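Local coordinates for 1,3-alpha-isomaltosidase (Kribbella flavida DSM 17836, PDB 5X3I), which hydrolyses the alpha-1,3-glucosidic linkages of the cyclic tetrasaccharide cyclobis-(1-6)-alpha-nigerosyl to yield isomaltose, at residues 579-592 against 622-636. The protein carries 1 engineered substitution. Sequence-based numbering, arbitrary orientation.
Sequences YLRAAAASAFMPIM and VVPLFRRFATLRESL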
ATOM      1  N   TYR A 579       8.030 -17.482  13.125  1.00 19.90           N
ATOM      2  CA  TYR A 579       6.921 -17.988  12.313  1.00 18.21           C
ATOM      3  C   TYR A 579       5.691 -18.275  13.179  1.00 17.47           C
ATOM      4  O   TYR A 579       4.598 -17.811  12.880  1.00 19.58           O
ATOM      5  CB  TYR A 579       7.355 -19.243  11.559  1.00 16.73           C
ATOM      6  CG  TYR A 579       6.357 -19.783  10.551  1.00 16.72           C
ATOM      7  CD1 TYR A 579       6.090 -19.104   9.369  1.00 15.64           C
ATOM      8  CD2 TYR A 579       5.715 -20.991  10.769  1.00 15.90           C
ATOM      9  CE1 TYR A 579       5.195 -19.613   8.437  1.00 16.08           C
ATOM     10  CE2 TYR A 579       4.823 -21.513   9.845  1.00 16.42           C
ATOM     11  CZ  TYR A 579       4.564 -20.819   8.680  1.00 15.73           C
ATOM     12  OH  TYR A 579       3.679 -21.340   7.762  1.00 18.20           O
ATOM     13  N   LEU A 580       5.889 -19.000  14.272  1.00 18.78           N
ATOM     14  CA  LEU A 580       4.777 -19.393  15.135  1.00 19.32           C
ATOM     15  C   LEU A 580       4.228 -18.240  15.970  1.00 16.99           C
ATOM     16  O   LEU A 580       3.039 -18.197  16.239  1.00 17.71           O
ATOM     17  CB  LEU A 580       5.195 -20.550  16.047  1.00 20.35           C
ATOM     18  CG  LEU A 580       5.366 -21.873  15.292  1.00 18.49           C
ATOM     19  CD1 LEU A 580       6.061 -22.904  16.154  1.00 18.31           C
ATOM     20  CD2 LEU A 580       4.010 -22.389  14.809  1.00 17.48           C
ATOM     21  N   ARG A 581       5.085 -17.305  16.379  1.00 19.89           N
ATOM     22  CA  ARG A 581       4.582 -16.091  17.025  1.00 17.76           C
ATOM     23  C   ARG A 581       3.724 -15.310  16.030  1.00 15.30           C
ATOM     24  O   ARG A 581       2.655 -14.836  16.363  1.00 14.79           O
ATOM     25  CB  ARG A 581       5.723 -15.199  17.538  1.00 17.86           C
ATOM     26  CG  ARG A 581       6.552 -15.783  18.682  1.00 20.87           C
ATOM     27  CD  ARG A 581       5.705 -16.223  19.868  1.00 19.25           C
ATOM     28  NE  ARG A 581       6.518 -16.376  21.071  1.00 23.37           N
ATOM     29  CZ  ARG A 581       6.113 -16.980  22.181  1.00 23.34           C
ATOM     30  NH1 ARG A 581       4.901 -17.510  22.244  1.00 23.49           N
ATOM     31  NH2 ARG A 581       6.924 -17.066  23.224  1.00 25.96           N
ATOM     32  N   ALA A 582       4.219 -15.181  14.807  1.00 16.95           N
ATOM     33  CA  ALA A 582       3.481 -14.485  13.761  1.00 14.57           C
ATOM     34  C   ALA A 582       2.170 -15.198  13.458  1.00 15.89           C
ATOM     35  O   ALA A 582       1.122 -14.574  13.409  1.00 17.96           O
ATOM     36  CB  ALA A 582       4.315 -14.374  12.503  1.00 15.83           C
ATOM     37  N   ALA A 583       2.248 -16.510  13.259  1.00 16.65           N
ATOM     38  CA  ALA A 583       1.069 -17.299  12.915  1.00 16.44           C
ATOM     39  C   ALA A 583      -0.002 -17.189  13.994  1.00 18.52           C
ATOM     40  O   ALA A 583      -1.174 -17.019  13.684  1.00 15.41           O
ATOM     41  CB  ALA A 583       1.447 -18.755  12.684  1.00 18.69           C
ATOM     42  N   ALA A 584       0.404 -17.273  15.258  1.00 19.08           N
ATOM     43  CA  ALA A 584      -0.554 -17.223  16.355  1.00 15.13           C
ATOM     44  C   ALA A 584      -1.287 -15.891  16.420  1.00 15.49           C
ATOM     45  O   ALA A 584      -2.505 -15.863  16.549  1.00 16.93           O
ATOM     46  CB  ALA A 584       0.129 -17.504  17.670  1.00 16.76           C
ATOM     47  N   ALA A 585      -0.550 -14.788  16.320  1.00 17.15           N
ATOM     48  CA  ALA A 585      -1.170 -13.471  16.347  1.00 17.53           C
ATOM     49  C   ALA A 585      -2.063 -13.270  15.131  1.00 14.02           C
ATOM     50  O   ALA A 585      -3.125 -12.677  15.225  1.00 16.46           O
ATOM     51  CB  ALA A 585      -0.097 -12.361  16.414  1.00 14.24           C
ATOM     52  N   SER A 586      -1.625 -13.778  13.987  1.00 16.71           N
ATOM     53  CA  SER A 586      -2.348 -13.559  12.733  1.00 15.28           C
ATOM     54  C   SER A 586      -3.702 -14.267  12.702  1.00 17.30           C
ATOM     55  O   SER A 586      -4.643 -13.783  12.079  1.00 17.03           O
ATOM     56  CB  SER A 586      -1.501 -14.008  11.550  1.00 15.08           C
ATOM     57  OG  SER A 586      -0.342 -13.213  11.450  1.00 17.55           O
ATOM     58  N   ALA A 587      -3.800 -15.390  13.406  1.00 16.33           N
ATOM     59  CA  ALA A 587      -5.071 -16.102  13.572  1.00 14.97           C
ATOM     60  C   ALA A 587      -6.135 -15.220  14.241  1.00 17.57           C
ATOM     61  O   ALA A 587      -7.332 -15.484  14.184  1.00 16.41           O
ATOM     62  CB  ALA A 587      -4.847 -17.377  14.377  1.00 16.20           C
ATOM     63  N   PHE A 588      -5.653 -14.216  14.948  1.00 17.30           N
ATOM     64  CA  PHE A 588      -6.446 -13.162  15.581  1.00 16.93           C
ATOM     65  C   PHE A 588      -6.521 -11.806  14.822  1.00 18.93           C
ATOM     66  O   PHE A 588      -6.720 -10.754  15.429  1.00 18.36           O
ATOM     67  CB  PHE A 588      -6.010 -13.052  17.030  1.00 17.05           C
ATOM     68  CG  PHE A 588      -6.327 -14.310  17.812  1.00 15.26           C
ATOM     69  CD1 PHE A 588      -5.359 -15.268  18.039  1.00 14.71           C
ATOM     70  CD2 PHE A 588      -7.618 -14.568  18.238  1.00 15.95           C
ATOM     71  CE1 PHE A 588      -5.652 -16.419  18.729  1.00 15.15           C
ATOM     72  CE2 PHE A 588      -7.917 -15.727  18.932  1.00 16.23           C
ATOM     73  CZ  PHE A 588      -6.938 -16.656  19.169  1.00 16.60           C
ATOM     74  N   MET A 589      -6.160 -11.812  13.542  1.00 19.91           N
ATOM     75  CA  MET A 589      -6.212 -10.608  12.710  1.00 15.43           C
ATOM     76  C   MET A 589      -7.278 -10.757  11.606  1.00 18.48           C
ATOM     77  O   MET A 589      -7.744 -11.862  11.366  1.00 18.92           O
ATOM     78  CB  MET A 589      -4.846 -10.342  12.103  1.00 16.68           C
ATOM     79  CG  MET A 589      -3.783  -9.955  13.127  1.00 12.29           C
ATOM     80  SD  MET A 589      -2.203  -9.695  12.338  1.00 16.24           S
ATOM     81  CE  MET A 589      -1.115  -9.920  13.732  1.00 16.73           C
ATOM     82  N   PRO A 590      -7.738  -9.635  11.007  1.00 13.08           N
ATOM     83  CA  PRO A 590      -8.804  -9.748  10.006  1.00 13.58           C
ATOM     84  C   PRO A 590      -8.501 -10.742   8.871  1.00 15.01           C
ATOM     85  O   PRO A 590      -9.390 -11.456   8.444  1.00 11.30           O
ATOM     86  CB  PRO A 590      -8.921  -8.323   9.462  1.00 12.39           C
ATOM     87  CG  PRO A 590      -8.487  -7.459  10.597  1.00 13.32           C
ATOM     88  CD  PRO A 590      -7.366  -8.227  11.245  1.00 15.16           C
ATOM     89  N   ILE A 591      -7.261 -10.772   8.404  1.00 13.85           N
ATOM     90  CA  ILE A 591      -6.871 -11.643   7.309  1.00 13.13           C
ATOM     91  C   ILE A 591      -5.587 -12.387   7.649  1.00 11.82           C
ATOM     92  O   ILE A 591      -4.527 -11.775   7.871  1.00 16.33           O
ATOM     93  CB  ILE A 591      -6.661 -10.860   5.993  1.00 14.69           C
ATOM     94  CG1 ILE A 591      -7.908 -10.051   5.622  1.00 12.26           C
ATOM     95  CG2 ILE A 591      -6.252 -11.811   4.869  1.00 13.62           C
ATOM     96  CD1 ILE A 591      -9.070 -10.888   5.121  1.00 12.80           C
ATOM     97  N   MET A 592      -5.703 -13.707   7.677  1.00 12.81           N
ATOM     98  CA  MET A 592      -4.607 -14.605   7.984  1.00 12.89           C
ATOM     99  C   MET A 592      -4.082 -15.185   6.687  1.00 16.02           C
ATOM    100  O   MET A 592      -4.807 -15.903   5.973  1.00 14.58           O
ATOM    101  CB  MET A 592      -5.069 -15.714   8.940  1.00 13.03           C
ATOM    102  CG  MET A 592      -3.954 -16.634   9.391  1.00 16.28           C
ATOM    103  SD  MET A 592      -4.535 -18.012  10.391  1.00 18.65           S
ATOM    104  CE  MET A 592      -2.959 -18.651  10.945  1.00 13.54           C
ATOM    105  N   VAL A 622       6.361 -27.005  14.526  1.00 22.10           N
ATOM    106  CA  VAL A 622       5.809 -26.016  13.596  1.00 18.98           C
ATOM    107  C   VAL A 622       4.487 -26.457  12.940  1.00 19.33           C
ATOM    108  O   VAL A 622       3.497 -25.735  12.987  1.00 20.42           O
ATOM    109  CB  VAL A 622       6.823 -25.655  12.498  1.00 20.03           C
ATOM    110  CG1 VAL A 622       6.174 -24.759  11.453  1.00 18.60           C
ATOM    111  CG2 VAL A 622       8.030 -24.945  13.115  1.00 19.47           C
ATOM    112  N   VAL A 623       4.464 -27.641  12.350  1.00 20.17           N
ATOM    113  CA  VAL A 623       3.238 -28.123  11.721  1.00 17.19           C
ATOM    114  C   VAL A 623       2.091 -28.289  12.730  1.00 20.87           C
ATOM    115  O   VAL A 623       1.034 -27.710  12.524  1.00 19.37           O
ATOM    116  CB  VAL A 623       3.477 -29.437  10.950  1.00 16.94           C
ATOM    117  CG1 VAL A 623       2.155 -30.110  10.608  1.00 19.58           C
ATOM    118  CG2 VAL A 623       4.300 -29.163   9.689  1.00 15.87           C
ATOM    119  N   PRO A 624       2.300 -29.039  13.837  1.00 20.27           N
ATOM    120  CA  PRO A 624       1.172 -29.228  14.756  1.00 20.47           C
ATOM    121  C   PRO A 624       0.647 -27.934  15.368  1.00 18.97           C
ATOM    122  O   PRO A 624      -0.555 -27.779  15.529  1.00 20.61           O
ATOM    123  CB  PRO A 624       1.753 -30.131  15.851  1.00 25.55           C
ATOM    124  CG  PRO A 624       2.927 -30.767  15.245  1.00 25.81           C
ATOM    125  CD  PRO A 624       3.494 -29.762  14.308  1.00 20.58           C
ATOM    126  N   LEU A 625       1.533 -27.008  15.704  1.00 19.46           N
ATOM    127  CA  LEU A 625       1.071 -25.778  16.318  1.00 19.36           C
ATOM    128  C   LEU A 625       0.386 -24.872  15.292  1.00 19.04           C
ATOM    129  O   LEU A 625      -0.637 -24.271  15.588  1.00 19.42           O
ATOM    130  CB  LEU A 625       2.220 -25.046  17.004  1.00 19.30           C
ATOM    131  CG  LEU A 625       2.763 -25.720  18.268  1.00 23.18           C
ATOM    132  CD1 LEU A 625       3.750 -24.798  18.976  1.00 22.51           C
ATOM    133  CD2 LEU A 625       1.637 -26.109  19.198  1.00 22.36           C
ATOM    134  N   PHE A 626       0.937 -24.789  14.085  1.00 19.67           N
ATOM    135  CA  PHE A 626       0.283 -24.014  13.041  1.00 17.40           C
ATOM    136  C   PHE A 626      -1.107 -24.590  12.784  1.00 16.97           C
ATOM    137  O   PHE A 626      -2.068 -23.848  12.680  1.00 17.60           O
ATOM    138  CB  PHE A 626       1.098 -23.996  11.753  1.00 16.46           C
ATOM    139  CG  PHE A 626       0.577 -23.036  10.722  1.00 15.96           C
ATOM    140  CD1 PHE A 626       1.144 -21.773  10.584  1.00 14.96           C
ATOM    141  CD2 PHE A 626      -0.478 -23.386   9.888  1.00 16.71           C
ATOM    142  CE1 PHE A 626       0.680 -20.879   9.638  1.00 12.61           C
ATOM    143  CE2 PHE A 626      -0.953 -22.497   8.934  1.00 15.73           C
ATOM    144  CZ  PHE A 626      -0.374 -21.233   8.806  1.00 11.65           C
ATOM    145  N   ARG A 627      -1.198 -25.916  12.708  1.00 20.27           N
ATOM    146  CA  ARG A 627      -2.481 -26.595  12.526  1.00 17.58           C
ATOM    147  C   ARG A 627      -3.474 -26.187  13.609  1.00 16.73           C
ATOM    148  O   ARG A 627      -4.625 -25.890  13.307  1.00 21.39           O
ATOM    149  CB  ARG A 627      -2.297 -28.118  12.511  1.00 16.92           C
ATOM    150  CG  ARG A 627      -3.572 -28.911  12.219  1.00 15.46           C
ATOM    151  CD  ARG A 627      -3.247 -30.361  11.789  1.00 18.95           C
ATOM    152  NE  ARG A 627      -2.338 -31.003  12.726  1.00 23.07           N
ATOM    153  CZ  ARG A 627      -1.301 -31.766  12.397  1.00 20.55           C
ATOM    154  NH1 ARG A 627      -1.020 -32.033  11.132  1.00 19.14           N
ATOM    155  NH2 ARG A 627      -0.545 -32.276  13.355  1.00 24.73           N
ATOM    156  N   ARG A 628      -3.030 -26.158  14.861  1.00 19.04           N
ATOM    157  CA  ARG A 628      -3.894 -25.700  15.951  1.00 17.48           C
ATOM    158  C   ARG A 628      -4.407 -24.288  15.710  1.00 14.72           C
ATOM    159  O   ARG A 628      -5.589 -24.015  15.869  1.00 18.07           O
ATOM    160  CB  ARG A 628      -3.174 -25.744  17.295  1.00 18.74           C
ATOM    161  CG  ARG A 628      -2.999 -27.123  17.876  1.00 29.95           C
ATOM    162  CD  ARG A 628      -2.861 -27.031  19.390  1.00 40.79           C
ATOM    163  NE  ARG A 628      -1.793 -27.878  19.909  1.00 48.96           N
ATOM    164  CZ  ARG A 628      -1.298 -27.774  21.138  1.00 50.09           C
ATOM    165  NH1 ARG A 628      -1.774 -26.857  21.971  1.00 46.62           N
ATOM    166  NH2 ARG A 628      -0.325 -28.582  21.531  1.00 50.46           N
ATOM    167  N   PHE A 629      -3.508 -23.394  15.322  1.00 18.49           N
ATOM    168  CA  PHE A 629      -3.886 -22.011  15.066  1.00 18.65           C
ATOM    169  C   PHE A 629      -4.903 -21.936  13.934  1.00 14.90           C
ATOM    170  O   PHE A 629      -5.913 -21.256  14.047  1.00 17.33           O
ATOM    171  CB  PHE A 629      -2.653 -21.164  14.731  1.00 17.66           C
ATOM    172  CG  PHE A 629      -1.621 -21.128  15.831  1.00 19.77           C
ATOM    173  CD1 PHE A 629      -1.998 -21.163  17.155  1.00 21.56           C
ATOM    174  CD2 PHE A 629      -0.279 -21.061  15.533  1.00 19.68           C
ATOM    175  CE1 PHE A 629      -1.054 -21.135  18.157  1.00 21.64           C
ATOM    176  CE2 PHE A 629       0.666 -21.030  16.536  1.00 22.41           C
ATOM    177  CZ  PHE A 629       0.274 -21.066  17.844  1.00 20.04           C
ATOM    178  N   ALA A 630      -4.626 -22.651  12.849  1.00 17.06           N
ATOM    179  CA  ALA A 630      -5.504 -22.639  11.676  1.00 15.65           C
ATOM    180  C   ALA A 630      -6.872 -23.249  11.987  1.00 18.38           C
ATOM    181  O   ALA A 630      -7.897 -22.780  11.498  1.00 16.75           O
ATOM    182  CB  ALA A 630      -4.851 -23.365  10.526  1.00 19.29           C
ATOM    183  N   THR A 631      -6.880 -24.279  12.826  1.00 18.44           N
ATOM    184  CA  THR A 631      -8.119 -24.961  13.175  1.00 15.42           C
ATOM    185  C   THR A 631      -8.968 -24.091  14.098  1.00 16.90           C
ATOM    186  O   THR A 631     -10.182 -24.007  13.947  1.00 17.58           O
ATOM    187  CB  THR A 631      -7.836 -26.325  13.844  1.00 17.11           C
ATOM    188  OG1 THR A 631      -7.045 -27.124  12.958  1.00 24.66           O
ATOM    189  CG2 THR A 631      -9.126 -27.054  14.118  1.00 23.46           C
ATOM    190  N   LEU A 632      -8.313 -23.448  15.055  1.00 17.04           N
ATOM    191  CA  LEU A 632      -8.960 -22.455  15.893  1.00 16.25           C
ATOM    192  C   LEU A 632      -9.537 -21.318  15.034  1.00 15.85           C
ATOM    193  O   LEU A 632     -10.674 -20.897  15.229  1.00 17.14           O
ATOM    194  CB  LEU A 632      -7.964 -21.913  16.926  1.00 15.74           C
ATOM    195  CG  LEU A 632      -8.550 -21.059  18.055  1.00 23.68           C
ATOM    196  CD1 LEU A 632      -7.719 -21.189  19.322  1.00 23.66           C
ATOM    197  CD2 LEU A 632      -8.626 -19.608  17.645  1.00 21.72           C
ATOM    198  N   ARG A 633      -8.739 -20.837  14.083  1.00 18.63           N
ATOM    199  CA  ARG A 633      -9.168 -19.823  13.116  1.00 15.23           C
ATOM    200  C   ARG A 633     -10.503 -20.191  12.452  1.00 17.00           C
ATOM    201  O   ARG A 633     -11.422 -19.381  12.400  1.00 16.02           O
ATOM    202  CB  ARG A 633      -8.103 -19.641  12.038  1.00 15.77           C
ATOM    203  CG  ARG A 633      -8.478 -18.645  10.942  1.00 18.27           C
ATOM    204  CD  ARG A 633      -8.313 -17.218  11.441  1.00 17.12           C
ATOM    205  NE  ARG A 633      -8.669 -16.201  10.446  1.00 16.37           N
ATOM    206  CZ  ARG A 633      -8.580 -14.896  10.676  1.00 17.49           C
ATOM    207  NH1 ARG A 633      -8.127 -14.465  11.859  1.00 15.09           N
ATOM    208  NH2 ARG A 633      -8.930 -14.024   9.732  1.00 15.20           N
ATOM    209  N   GLU A 634     -10.589 -21.421  11.947  1.00 17.05           N
ATOM    210  CA  GLU A 634     -11.817 -21.928  11.333  1.00 16.44           C
ATOM    211  C   GLU A 634     -13.016 -21.728  12.251  1.00 14.81           C
ATOM    212  O   GLU A 634     -14.067 -21.285  11.820  1.00 15.60           O
ATOM    213  CB  GLU A 634     -11.672 -23.416  10.979  1.00 16.64           C
ATOM    214  CG  GLU A 634     -10.667 -23.702   9.875  1.00 18.22           C
ATOM    215  CD  GLU A 634     -11.254 -23.488   8.493  1.00 17.94           C
ATOM    216  OE1 GLU A 634     -12.222 -24.174   8.147  1.00 26.33           O
ATOM    217  OE2 GLU A 634     -10.772 -22.627   7.754  1.00 23.09           O
ATOM    218  N   SER A 635     -12.838 -22.044  13.528  1.00 16.67           N
ATOM    219  CA  SER A 635     -13.917 -21.910  14.503  1.00 18.68           C
ATOM    220  C   SER A 635     -14.306 -20.461  14.756  1.00 16.16           C
ATOM    221  O   SER A 635     -15.408 -20.190  15.199  1.00 19.22           O
ATOM    222  CB  SER A 635     -13.526 -22.565  15.828  1.00 21.12           C
ATOM    223  OG  SER A 635     -13.357 -23.951  15.653  1.00 23.79           O
ATOM    224  N   LEU A 636     -13.396 -19.542  14.464  1.00 15.96           N
ATOM    225  CA  LEU A 636     -13.617 -18.117  14.692  1.00 15.43           C
ATOM    226  C   LEU A 636     -14.382 -17.434  13.574  1.00 15.83           C
ATOM    227  O   LEU A 636     -14.773 -16.281  13.713  1.00 16.84           O
ATOM    228  CB  LEU A 636     -12.279 -17.399  14.857  1.00 18.08           C
ATOM    229  CG  LEU A 636     -11.745 -17.171  16.261  1.00 22.21           C
ATOM    230  CD1 LEU A 636     -10.388 -16.478  16.181  1.00 21.77           C
ATOM    231  CD2 LEU A 636     -12.717 -16.333  17.050  1.00 19.84           C
TER
HETATM  232  O   HOH W   1      -8.409 -14.809   6.871  1.00 12.01           O
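Ala584 lays its methyl over one face of the Phe629 ring, a CH-pi contact with CB 3.8 Å from the ring centroid. Leu625 O lies over the opposite face, so the ring lies between the Ala584 methyl and the backbone of its own helix. Leu580 is a knob in the hole formed by Val622, Leu625, Phe626 and Phe629; its CD2 branch reaches Leu625 CB at 3.9 Å. Ala583 CB meets Phe626 at CD1, 3.7 Å away. Tyr579 and Phe626 have nearly parallel rings, slid so far apart that they barely overlap. The Tyr579 hydroxyl is hydrogen-bonded to Arg608 O. Further along, Phe588 brings CZ to within 3.7 Å of Leu632 CD2, and Leu636 CD1 touches the same ring.

The polar edge is built around Arg633. CG stands anti to the backbone N (chi1 177°) and the chain bends at chi2 (77°), which carries the guanidinium past Met592 to the backbone carbonyls of Ala587, Met589 and Pro590. Arg633 NH1 and NH2 both bond end-on to Met589 O, at 2.7 and 3.0 Å. Arg633 NH1 also donates to Ala587 O at 2.7 Å, approaching from above that carbonyl's plane. NH2 adds a weak bond to Pro590 O and shares a water with Met592 N. Met592 CB lies over the centre of one guanidinium face, and Arg633 NE donates a hydrogen bond to Phe299 O. A leucine in place of Arg633 would probably leave the buried carbonyls of Ala587 and Met589 without these donors and free the turn from Ser586 to Met589 to shift.

The two helix segments run almost parallel, at 9° with axes 9.4 Å apart. Strand 591-593 ends the row of eight parallel strands, and Met592 pairs with Trp302 of the first. The contact thus packs neighbouring outer helices beside the closing strand of the family 31 TIM barrel, away from the probable active site.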